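Local atomic coordinates of DyP (Bjerkandera adusta, PDB entry 3VXJ), a protein that binds heme b and 2,6-dimethoxyphenol and, as a dye-decolorizing peroxidase, probably uses peroxide to oxidise dyes and phenolic compounds. Residues A[96-100]-A[101-105]; A[106-110]-A[111-115]; A[291-294]-A[295-298]; A[365-368]-A[369-373]. One frame throughout, in Å; residues are numbered along the deposited sequence.

Contact 1. Residues A[96-100]-A[101-105]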
loop_
_atom_site.group_PDB
_atom_site.type_symbol
_atom_site.label_atom_id
_atom_site.label_comp_id
_atom_site.label_asym_id
_atom_site.label_seq_id
_atom_site.Cartn_x
_atom_site.Cartn_y
_atom_site.Cartn_z
ATOM N N ALA A 96 11.466 12.785 8.163
ATOM C CA ALA A 96 11.926 12.785 9.554
ATOM C C ALA A 96 11.722 11.437 10.241
ATOM O O ALA A 96 12.359 11.167 11.265
ATOM C CB ALA A 96 11.205 13.868 10.334
ATOM N N ASP A 97 10.847 10.606 9.680
ATOM C CA ASP A 97 10.522 9.300 10.242
ATOM C C ASP A 97 11.234 8.169 9.501
ATOM O O ASP A 97 11.168 7.011 9.929
ATOM C CB ASP A 97 9.002 9.081 10.180
ATOM C CG ASP A 97 8.500 8.014 11.159
ATOM O OD1 ASP A 97 9.068 7.882 12.270
ATOM O OD2 ASP A 97 7.511 7.326 10.826
ATOM N N ALA A 98 11.923 8.495 8.406
ATOM C CA ALA A 98 12.400 7.478 7.467
ATOM C C ALA A 98 13.433 6.544 8.091
ATOM O O ALA A 98 13.392 5.324 7.873
ATOM C CB ALA A 98 12.924 8.129 6.205
ATOM N N ALA A 99 14.341 7.095 8.892
ATOM C CA ALA A 99 15.325 6.261 9.563
ATOM C C ALA A 99 14.653 5.262 10.511
ATOM O O ALA A 99 15.101 4.118 10.622
ATOM C CB ALA A 99 16.351 7.120 10.293
ATOM N N ASN A 100 13.573 5.674 11.175
ATOM C CA ASN A 100 12.821 4.764 12.038
ATOM C C ASN A 100 12.232 3.597 11.280
ATOM O O ASN A 100 12.119 2.499 11.819
ATOM C CB ASN A 100 11.709 5.482 12.792
ATOM C CG ASN A 100 12.227 6.534 13.735
ATOM O OD1 ASN A 100 13.241 6.339 14.417
ATOM N ND2 ASN A 100 11.536 7.657 13.794
ATOM N N LEU A 101 11.846 3.849 10.029
ATOM C CA LEU A 101 11.302 2.806 9.161
ATOM C C LEU A 101 12.374 1.844 8.666
ATOM O O LEU A 101 12.047 0.772 8.150
ATOM C CB LEU A 101 10.557 3.415 7.967
ATOM C CG LEU A 101 9.419 4.401 8.268
ATOM C CD1 LEU A 101 8.962 5.117 6.997
ATOM C CD2 LEU A 101 8.245 3.679 8.943
ATOM N N GLY A 102 13.646 2.223 8.822
ATOM C CA GLY A 102 14.765 1.397 8.362
ATOM C C GLY A 102 15.349 1.829 7.029
ATOM O O GLY A 102 16.227 1.158 6.482
ATOM N N ASP A 103 14.857 2.951 6.505
ATOM C CA ASP A 103 15.283 3.444 5.193
ATOM C C ASP A 103 16.753 3.829 5.160
ATOM O O ASP A 103 17.295 4.396 6.122
ATOM C CB ASP A 103 14.510 4.708 4.805
ATOM C CG ASP A 103 13.053 4.462 4.467
ATOM O OD1 ASP A 103 12.480 3.400 4.801
ATOM O OD2 ASP A 103 12.464 5.387 3.875
ATOM N N ASP A 104 17.376 3.528 4.021
ATOM C CA ASP A 104 18.652 4.095 3.638
ATOM C C ASP A 104 18.342 5.477 3.083
ATOM O O ASP A 104 17.830 5.609 1.972
ATOM C CB ASP A 104 19.292 3.210 2.565
ATOM C CG ASP A 104 20.624 3.748 2.058
ATOM O OD1 ASP A 104 21.051 4.837 2.499
ATOM O OD2 ASP A 104 21.239 3.061 1.207
ATOM N N LEU A 105 18.636 6.507 3.869
ATOM C CA LEU A 105 18.280 7.877 3.502
ATOM C C LEU A 105 18.999 8.369 2.247
ATOM O O LEU A 105 18.511 9.269 1.572
ATOM C CB LEU A 105 18.570 8.827 4.662
ATOM C CG LEU A 105 17.766 8.627 5.951
ATOM C CD1 LEU A 105 18.321 9.522 7.046
ATOM C CD2 LEU A 105 16.289 8.898 5.726
#
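D103 and G102 fold their backbone N-H groups back onto A98 and A99, closing the short helix 98-101 with a Schellman motif. The bond from D103 N to A98 O is 3.1 Å long; that from G102 N to A99 O measures 3.0 Å, with the donor standing above the A99 carbonyl plane. G102 makes the reversal at a positive phi of 99°, where a CB would be jammed against L101 O. One residue earlier, L101 N donates to D97 O at 3.2 Å and only weakly to A98 O.

Among the polar side chains, N100 ND2 points almost straight (174°) at D97 OD1, 2.9 Å away, meeting the carboxylate on its anti side. The other oxygen, D97 OD2, is held by R368 and by the hydroxyl of Y427. The D103 carboxylate is likewise gripped at both oxygens, OD1 by R221 and Q396 and OD2 by the indole N-H of W108.

Two leucines carry the rest of the packing. In L101 a chi1 of -56° puts CG opposite its own carbonyl carbon and lays it over the last turn, 3.6 Å from D97 O. The same side chain also lies against F367, Q371 and I372 of helix 367-375. An alanine at L101 loses CG and both methyls, which would probably open a gap between this helix end and F367. L105, four residues further on, returns to the helix and presses CD2 tightly against A98 CB, at 3.5 Å.

Contact 2. Residues A[106-110]-A[111-115]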
loop_
_atom_site.group_PDB
_atom_site.type_symbol
_atom_site.label_atom_id
_atom_site.label_comp_id
_atom_site.label_asym_id
_atom_site.label_seq_id
_atom_site.Cartn_x
_atom_site.Cartn_y
_atom_site.Cartn_z
ATOM N N SER A 106 20.143 7.764 1.932
ATOM C CA SER A 106 20.902 8.159 0.749
ATOM C C SER A 106 20.178 7.832 -0.560
ATOM O O SER A 106 20.556 8.329 -1.627
ATOM C CB SER A 106 22.310 7.551 0.762
ATOM O OG SER A 106 22.293 6.163 0.485
ATOM N N GLN A 107 19.142 7.001 -0.468
ATOM C CA GLN A 107 18.347 6.619 -1.627
ATOM C C GLN A 107 17.124 7.499 -1.827
ATOM O O GLN A 107 16.478 7.435 -2.871
ATOM C CB GLN A 107 17.939 5.143 -1.522
ATOM C CG GLN A 107 19.111 4.171 -1.589
ATOM C CD GLN A 107 19.956 4.379 -2.831
ATOM O OE1 GLN A 107 19.441 4.403 -3.953
ATOM N NE2 GLN A 107 21.259 4.546 -2.638
ATOM N N TRP A 108 16.808 8.323 -0.833
ATOM C CA TRP A 108 15.728 9.293 -0.974
ATOM C C TRP A 108 16.084 10.380 -1.972
ATOM O O TRP A 108 17.243 10.820 -2.059
ATOM C CB TRP A 108 15.400 9.923 0.378
ATOM C CG TRP A 108 14.417 9.124 1.195
ATOM C CD1 TRP A 108 14.550 7.823 1.602
ATOM C CD2 TRP A 108 13.159 9.577 1.707
ATOM N NE1 TRP A 108 13.450 7.435 2.329
ATOM C CE2 TRP A 108 12.576 8.490 2.405
ATOM C CE3 TRP A 108 12.458 10.791 1.633
ATOM C CZ2 TRP A 108 11.333 8.584 3.047
ATOM C CZ3 TRP A 108 11.217 10.888 2.261
ATOM C CH2 TRP A 108 10.663 9.784 2.961
ATOM N N VAL A 109 15.079 10.815 -2.721
ATOM C CA VAL A 109 15.289 11.886 -3.697
ATOM C C VAL A 109 14.275 13.020 -3.587
ATOM O O VAL A 109 13.167 12.851 -3.050
ATOM C CB VAL A 109 15.318 11.373 -5.155
ATOM C CG1 VAL A 109 16.511 10.452 -5.385
ATOM C CG2 VAL A 109 14.024 10.684 -5.519
ATOM N N ALA A 110 14.674 14.175 -4.109
ATOM C CA ALA A 110 13.798 15.334 -4.198
ATOM C C ALA A 110 12.540 14.988 -5.002
ATOM O O ALA A 110 12.597 14.178 -5.927
ATOM C CB ALA A 110 14.545 16.499 -4.831
ATOM N N PRO A 111 11.394 15.600 -4.654
ATOM C CA PRO A 111 11.204 16.622 -3.631
ATOM C C PRO A 111 10.768 16.083 -2.271
ATOM O O PRO A 111 10.189 16.824 -1.486
ATOM C CB PRO A 111 10.082 17.470 -4.226
ATOM C CG PRO A 111 9.234 16.482 -4.920
ATOM C CD PRO A 111 10.160 15.400 -5.443
ATOM N N PHE A 112 11.065 14.821 -1.982
ATOM C CA PHE A 112 10.624 14.211 -0.720
ATOM C C PHE A 112 11.567 14.428 0.453
ATOM O O PHE A 112 11.187 14.153 1.590
ATOM C CB PHE A 112 10.330 12.713 -0.904
ATOM C CG PHE A 112 9.194 12.444 -1.851
ATOM C CD1 PHE A 112 7.889 12.378 -1.375
ATOM C CD2 PHE A 112 9.423 12.268 -3.213
ATOM C CE1 PHE A 112 6.818 12.137 -2.235
ATOM C CE2 PHE A 112 8.346 12.033 -4.089
ATOM C CZ PHE A 112 7.046 11.962 -3.589
ATOM N N THR A 113 12.767 14.944 0.172
ATOM C CA THR A 113 13.836 15.119 1.168
ATOM C C THR A 113 13.657 16.407 1.988
ATOM O O THR A 113 14.508 17.298 1.989
ATOM C CB THR A 113 15.212 15.067 0.479
ATOM O OG1 THR A 113 15.195 15.897 -0.691
ATOM C CG2 THR A 113 15.527 13.628 0.057
ATOM N N GLY A 114 12.536 16.476 2.694
ATOM C CA GLY A 114 12.180 17.628 3.504
ATOM C C GLY A 114 10.675 17.646 3.626
ATOM O O GLY A 114 10.032 16.600 3.493
ATOM N N THR A 115 10.116 18.830 3.875
ATOM C CA THR A 115 8.671 19.023 3.983
ATOM C C THR A 115 8.175 20.142 3.062
ATOM O O THR A 115 7.264 20.901 3.397
ATOM C CB THR A 115 8.217 19.237 5.452
ATOM O OG1 THR A 115 8.925 20.335 6.048
ATOM C CG2 THR A 115 8.463 17.978 6.282
#
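W108 and F112 meet across a tight local turn in the loop that leads from helix 98-101 to strand 119-125. The two side chains cross at about a right angle, and it is the benzene end of the indole that touches: W108 CZ3 lies 3.8 Å from F112 CB and 3.3 Å from F112 O, which sits at the ring edge near its plane. T113 adds a second hold, its methyl CG2 packing on W108 CB at 3.7 Å. With chi1 at 47°, the T113 hydroxyl is tucked between the backbone N and carbonyl carbon while CG2 turns to the tryptophan.

Across the mouth of the turn F112 N donates to V109 O at 3.1 Å, lying in the carbonyl plane on a lone pair. T113 then centres an inverse gamma turn. Beyond the loop, the F112 ring makes an edge-to-face contact with F28, P111 rests on V149 and Q150 of strand 146-155, and V109 bonds through its backbone to K423 of strand 420-430, so the turn touches both antiparallel sheets. A cis peptide between A110 and P111, spanned by the V109-F112 bond, is the signature of a type VI beta turn.

Contact 3. Residues A[291-294]-A[295-298]. With 3DM (2,6-dimethoxyphenol), chain E.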
loop_
_atom_site.group_PDB
_atom_site.type_symbol
_atom_site.label_atom_id
_atom_site.label_comp_id
_atom_site.label_asym_id
_atom_site.label_seq_id
_atom_site.Cartn_x
_atom_site.Cartn_y
_atom_site.Cartn_z
ATOM N N PHE A 291 -8.362 -17.981 5.368
ATOM C CA PHE A 291 -7.318 -18.670 6.119
ATOM C C PHE A 291 -6.878 -17.727 7.221
ATOM O O PHE A 291 -7.076 -16.505 7.119
ATOM C CB PHE A 291 -6.120 -19.028 5.223
ATOM C CG PHE A 291 -5.393 -17.825 4.666
ATOM C CD1 PHE A 291 -4.277 -17.295 5.318
ATOM C CD2 PHE A 291 -5.851 -17.197 3.517
ATOM C CE1 PHE A 291 -3.619 -16.170 4.813
ATOM C CE2 PHE A 291 -5.196 -16.064 3.004
ATOM C CZ PHE A 291 -4.081 -15.561 3.661
ATOM N N ASP A 292 -6.275 -18.272 8.269
ATOM C CA ASP A 292 -5.872 -17.435 9.397
ATOM C C ASP A 292 -4.582 -17.877 10.091
ATOM O O ASP A 292 -4.264 -17.366 11.155
ATOM C CB ASP A 292 -7.014 -17.298 10.420
ATOM C CG ASP A 292 -7.434 -18.633 11.032
ATOM O OD1 ASP A 292 -6.789 -19.665 10.750
ATOM O OD2 ASP A 292 -8.417 -18.644 11.805
ATOM N N TYR A 293 -3.857 -18.818 9.480
ATOM C CA TYR A 293 -2.642 -19.439 10.042
ATOM C C TYR A 293 -2.902 -20.358 11.240
ATOM O O TYR A 293 -1.951 -20.891 11.805
ATOM C CB TYR A 293 -1.511 -18.416 10.353
ATOM C CG TYR A 293 -1.263 -17.445 9.227
ATOM C CD1 TYR A 293 -0.848 -17.904 7.979
ATOM C CD2 TYR A 293 -1.462 -16.068 9.397
ATOM C CE1 TYR A 293 -0.648 -17.029 6.930
ATOM C CE2 TYR A 293 -1.259 -15.178 8.347
ATOM C CZ TYR A 293 -0.851 -15.676 7.115
ATOM O OH TYR A 293 -0.655 -14.839 6.039
ATOM N N SER A 294 -4.170 -20.578 11.612
ATOM C CA SER A 294 -4.470 -21.444 12.767
ATOM C C SER A 294 -4.015 -22.886 12.552
ATOM O O SER A 294 -3.826 -23.626 13.517
ATOM C CB SER A 294 -5.951 -21.408 13.148
ATOM O OG SER A 294 -6.745 -21.974 12.136
ATOM N N ASP A 295 -3.811 -23.268 11.292
ATOM C CA ASP A 295 -3.285 -24.590 10.955
ATOM C C ASP A 295 -1.750 -24.649 10.874
ATOM O O ASP A 295 -1.192 -25.668 10.456
ATOM C CB ASP A 295 -3.896 -25.073 9.630
ATOM C CG ASP A 295 -3.468 -24.226 8.424
ATOM O OD1 ASP A 295 -2.729 -23.238 8.608
ATOM O OD2 ASP A 295 -3.880 -24.564 7.288
ATOM N N THR A 296 -1.079 -23.553 11.228
ATOM C CA THR A 296 0.372 -23.464 11.093
ATOM C C THR A 296 0.976 -22.467 12.098
ATOM O O THR A 296 1.951 -21.768 11.810
ATOM C CB THR A 296 0.791 -23.168 9.602
ATOM O OG1 THR A 296 2.209 -23.316 9.438
ATOM C CG2 THR A 296 0.337 -21.780 9.137
ATOM N N LEU A 297 0.384 -22.401 13.287
ATOM C CA LEU A 297 0.873 -21.470 14.303
ATOM C C LEU A 297 2.239 -21.860 14.863
ATOM O O LEU A 297 3.003 -20.992 15.273
ATOM C CB LEU A 297 -0.127 -21.323 15.458
ATOM C CG LEU A 297 -1.518 -20.769 15.152
ATOM C CD1 LEU A 297 -2.451 -20.999 16.331
ATOM C CD2 LEU A 297 -1.457 -19.278 14.803
ATOM N N THR A 298 2.545 -23.155 14.890
ATOM C CA THR A 298 3.751 -23.619 15.567
ATOM C C THR A 298 4.672 -24.443 14.663
ATOM O O THR A 298 5.490 -25.222 15.145
ATOM C CB THR A 298 3.422 -24.360 16.897
ATOM O OG1 THR A 298 2.489 -25.413 16.653
ATOM C CG2 THR A 298 2.822 -23.399 17.923
HETATM O O1 3DM E . 5.505 -22.273 19.878
HETATM C C1 3DM E . 6.491 -23.077 20.363
HETATM C C2 3DM E . 6.347 -24.463 20.285
HETATM O O2 3DM E . 5.207 -24.955 19.712
HETATM C C7 3DM E . 5.028 -26.382 19.786
HETATM C C3 3DM E . 7.364 -25.293 20.778
HETATM C C4 3DM E . 8.510 -24.734 21.348
HETATM C C5 3DM E . 8.646 -23.344 21.427
HETATM C C6 3DM E . 7.633 -22.513 20.935
HETATM O O3 3DM E . 7.723 -21.145 20.977
HETATM C C8 3DM E . 8.631 -20.603 21.959
#
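T296 is rotated with OG1 opposite its backbone N (chi1 -170°), a setting that swings CG2 toward Y293, 4.0 Å from Y293 CB and at the edge of the tyrosine ring. L297 has CG opposite its carbonyl carbon instead (chi1 -62°), and its branch folds back until L297 CD2 is 3.4 Å from Y293 O. The two side chains thus flank the start of a type I beta turn running from Y293 to T296. Its closing bond, T296 N to Y293 O, is 2.9 Å long, with the donor above the carbonyl plane.

An Asx turn that starts one residue earlier overlaps it. D292 OD1 accepts the backbone N-H of S294 at 2.9 Å from S294 N, approached from above the carboxylate plane, and the S294 hydroxyl at 2.7 Å from S294 OG, met on the syn side. Two donors from one residue therefore grip a single oxygen, which should hold the carboxylate against rotation. Outside the turn, D295 forms a salt bridge with R302, and T296 OG1 bonds to D299 O.

The loop lies between two ligand sites. Y293 packs on V309 and R310 of helix 308-312, beside the axial heme ligand H308, while F291 makes a cation-pi contact with R315 and, with D292, borders one bound 2,6-dimethoxyphenol. At the other end T298 lines the pocket of a second molecule, which is hydrogen-bonded to S383 O: T298 CG2 lies 3.4 Å from the methoxy oxygen O2 and 3.5 Å from the phenol oxygen O1.

Contact 4. Residues A[365-368]-A[369-373]. With HEM (protoporphyrin IX containing Fe), chain B.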
loop_
_atom_site.group_PDB
_atom_site.type_symbol
_atom_site.label_atom_id
_atom_site.label_comp_id
_atom_site.label_asym_id
_atom_site.label_seq_id
_atom_site.Cartn_x
_atom_site.Cartn_y
_atom_site.Cartn_z
ATOM N N ASN A 365 -0.423 2.790 13.885
ATOM C CA ASN A 365 -1.085 1.499 14.041
ATOM C C ASN A 365 -1.239 0.724 12.734
ATOM O O ASN A 365 -1.513 -0.471 12.763
ATOM C CB ASN A 365 -2.470 1.683 14.669
ATOM C CG ASN A 365 -2.406 2.003 16.133
ATOM O OD1 ASN A 365 -1.336 1.938 16.763
ATOM N ND2 ASN A 365 -3.551 2.338 16.697
ATOM N N GLY A 366 -1.098 1.400 11.598
ATOM C CA GLY A 366 -1.309 0.765 10.297
ATOM C C GLY A 366 0.023 0.528 9.631
ATOM O O GLY A 366 0.807 -0.296 10.094
ATOM N N PHE A 367 0.302 1.302 8.585
ATOM C CA PHE A 367 1.577 1.263 7.885
ATOM C C PHE A 367 2.785 1.130 8.816
ATOM O O PHE A 367 3.638 0.266 8.623
ATOM C CB PHE A 367 1.739 2.532 7.045
ATOM C CG PHE A 367 3.140 2.738 6.545
ATOM C CD1 PHE A 367 3.689 1.881 5.583
ATOM C CD2 PHE A 367 3.952 3.732 7.094
ATOM C CE1 PHE A 367 5.010 2.047 5.155
ATOM C CE2 PHE A 367 5.257 3.906 6.661
ATOM C CZ PHE A 367 5.795 3.054 5.700
ATOM N N ARG A 368 2.883 2.023 9.794
ATOM C CA ARG A 368 4.095 2.106 10.585
ATOM C C ARG A 368 4.280 0.901 11.498
ATOM O O ARG A 368 5.403 0.445 11.718
ATOM C CB ARG A 368 4.104 3.411 11.374
ATOM C CG ARG A 368 5.444 3.790 11.925
ATOM C CD ARG A 368 5.343 5.196 12.489
ATOM N NE ARG A 368 6.631 5.719 12.925
ATOM C CZ ARG A 368 7.193 5.469 14.105
ATOM N NH1 ARG A 368 6.578 4.700 14.999
ATOM N NH2 ARG A 368 8.375 6.001 14.394
ATOM N N PHE A 369 3.167 0.394 12.031
ATOM C CA PHE A 369 3.176 -0.801 12.885
ATOM C C PHE A 369 3.560 -2.039 12.082
ATOM O O PHE A 369 4.368 -2.856 12.529
ATOM C CB PHE A 369 1.800 -0.987 13.516
ATOM C CG PHE A 369 1.819 -1.680 14.845
ATOM C CD1 PHE A 369 1.939 -0.949 16.019
ATOM C CD2 PHE A 369 1.688 -3.060 14.928
ATOM C CE1 PHE A 369 1.942 -1.579 17.254
ATOM C CE2 PHE A 369 1.709 -3.697 16.171
ATOM C CZ PHE A 369 1.827 -2.946 17.329
ATOM N N GLN A 370 2.974 -2.163 10.896
ATOM C CA GLN A 370 3.291 -3.248 9.971
ATOM C C GLN A 370 4.762 -3.234 9.574
ATOM O O GLN A 370 5.397 -4.288 9.481
ATOM C CB GLN A 370 2.391 -3.158 8.747
ATOM C CG GLN A 370 0.938 -3.390 9.093
ATOM C CD GLN A 370 0.000 -2.882 8.027
ATOM O OE1 GLN A 370 0.398 -2.653 6.879
ATOM N NE2 GLN A 370 -1.261 -2.691 8.395
ATOM N N GLN A 371 5.313 -2.038 9.374
ATOM C CA GLN A 371 6.704 -1.888 8.967
ATOM C C GLN A 371 7.688 -2.143 10.115
ATOM O O GLN A 371 8.605 -2.967 9.997
ATOM C CB GLN A 371 6.944 -0.489 8.394
ATOM C CG GLN A 371 8.361 -0.298 7.833
ATOM C CD GLN A 371 8.617 -1.168 6.615
ATOM O OE1 GLN A 371 7.890 -1.081 5.624
ATOM N NE2 GLN A 371 9.616 -2.041 6.700
ATOM N N ILE A 372 7.517 -1.401 11.211
ATOM C CA ILE A 372 8.507 -1.397 12.281
ATOM C C ILE A 372 8.291 -2.567 13.237
ATOM O O ILE A 372 9.169 -3.425 13.396
ATOM C CB ILE A 372 8.491 -0.080 13.060
ATOM C CG1 ILE A 372 8.845 1.095 12.134
ATOM C CG2 ILE A 372 9.480 -0.142 14.229
ATOM C CD1 ILE A 372 8.804 2.455 12.808
ATOM N N ASN A 373 7.127 -2.595 13.881
ATOM C CA ASN A 373 6.865 -3.575 14.926
ATOM C C ASN A 373 6.851 -4.998 14.412
ATOM O O ASN A 373 7.163 -5.926 15.150
ATOM C CB ASN A 373 5.533 -3.295 15.614
ATOM C CG ASN A 373 5.479 -1.923 16.245
ATOM O OD1 ASN A 373 5.647 -0.904 15.578
ATOM N ND2 ASN A 373 5.226 -1.891 17.547
HETATM C CHA HEM B . -0.282 -7.793 0.763
HETATM C CHB HEM B . 3.168 -6.820 -2.480
HETATM C CHC HEM B . 4.876 -3.276 0.334
HETATM C CHD HEM B . 1.414 -4.205 3.577
HETATM C C1A HEM B . 0.522 -7.861 -0.341
HETATM C C2A HEM B . 0.409 -8.836 -1.402
HETATM C C3A HEM B . 1.377 -8.568 -2.296
HETATM C C4A HEM B . 2.100 -7.403 -1.837
HETATM C CMA HEM B . 1.676 -9.318 -3.607
HETATM C CAA HEM B . -0.605 -10.002 -1.422
HETATM C CBA HEM B . -1.960 -9.679 -2.054
HETATM C CGA HEM B . -2.840 -8.790 -1.206
HETATM O O1A HEM B . -3.357 -9.229 -0.156
HETATM O O2A HEM B . -3.052 -7.615 -1.614
HETATM C C1B HEM B . 3.927 -5.765 -2.013
HETATM C C2B HEM B . 5.053 -5.166 -2.696
HETATM C C3B HEM B . 5.526 -4.176 -1.915
HETATM C C4B HEM B . 4.696 -4.125 -0.730
HETATM C CMB HEM B . 5.584 -5.640 -4.067
HETATM C CAB HEM B . 6.702 -3.214 -2.187
HETATM C CBB HEM B . 7.123 -2.937 -3.423
HETATM C C1C HEM B . 4.115 -3.254 1.474
HETATM C C2C HEM B . 4.339 -2.401 2.626
HETATM C C3C HEM B . 3.387 -2.669 3.534
HETATM C C4C HEM B . 2.534 -3.694 2.971
HETATM C CMC HEM B . 5.479 -1.371 2.731
HETATM C CAC HEM B . 3.162 -2.033 4.931
HETATM C CBC HEM B . 4.187 -1.688 5.723
HETATM C C1D HEM B . 0.614 -5.201 3.080
HETATM C C2D HEM B . -0.613 -5.627 3.708
HETATM C C3D HEM B . -1.127 -6.740 2.849
HETATM C C4D HEM B . -0.174 -6.880 1.777
HETATM C CMD HEM B . -1.287 -5.112 4.990
HETATM C CAD HEM B . -2.409 -7.538 3.130
HETATM C CBD HEM B . -2.063 -8.606 4.163
HETATM C CGD HEM B . -3.270 -9.419 4.546
HETATM O O1D HEM B . -3.172 -10.675 4.488
HETATM O O2D HEM B . -4.316 -8.835 4.907
HETATM N NA HEM B . 1.572 -7.026 -0.629
HETATM N NB HEM B . 3.750 -5.128 -0.791
HETATM N NC HEM B . 3.028 -4.053 1.741
HETATM N ND HEM B . 0.833 -5.939 1.920
HETATM FE FE HEM B . 2.345 -5.578 0.590
HETATM O O HOH W 1 1.091 -4.357 -0.362
#
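R368 and I372 pack one turn apart: I372 CD1 sits 3.7 Å above the guanidinium, over its centre, and equally close to R368 CG. The arginine chain runs extended from CG to NE, its CG opposite the backbone N (chi1 -164°), which carries the flat group out along the isoleucine and on to D97. F369 CB rests at 3.4 Å from N365 O, and the F369 ring stacks on F325.

Backbone bonds hold the turn. Q370 N points at G366 O over 3.0 Å with an N-H...O angle of 174°, Q371 N follows to F367 O and I372 N to R368 O. These are the first bonds of helix 367-375, with G366 as its N-cap; a wider pi-type turn spans 369-373.

Heme contacts come from the other face. Q370 OE1 approaches the vinyl carbon HEM CAC at 3.4 Å, its NE2 donating to F325 O. Cut back to an alanine, Q370 would probably leave F325 O without its amide donor and the vinyl edge less closely packed. F367 CD1 lies 3.6 Å from HEM CBC; Q371 OE1 is 3.8 Å from that same carbon, while Q371 NE2 is hydrogen-bonded to I394 O. The heme iron carries a water at 2.0 Å.

From the N terminus, contact 1 ends helix 98-101 and contact 2 turns the loop that follows it toward strand 119-125. Contact 3 shapes the loop between helices 279-282 and 308-312, and contact 4 begins helix 367-375. All four are local and lie in series, so none nests in or crosses another. Contacts 1 and 2 touch through A98 CB and W108 CZ2, 3.6 Å apart. Contact 1 also meets contact 4, where L101 CD2 is 3.8 Å from F367 CE2, joining the N-terminal DyP dimeric alpha+beta barrel region to the C-terminal peroxidase region that holds the heme. Contact 3 stands apart, its centre about 21 Å from that of contact 4.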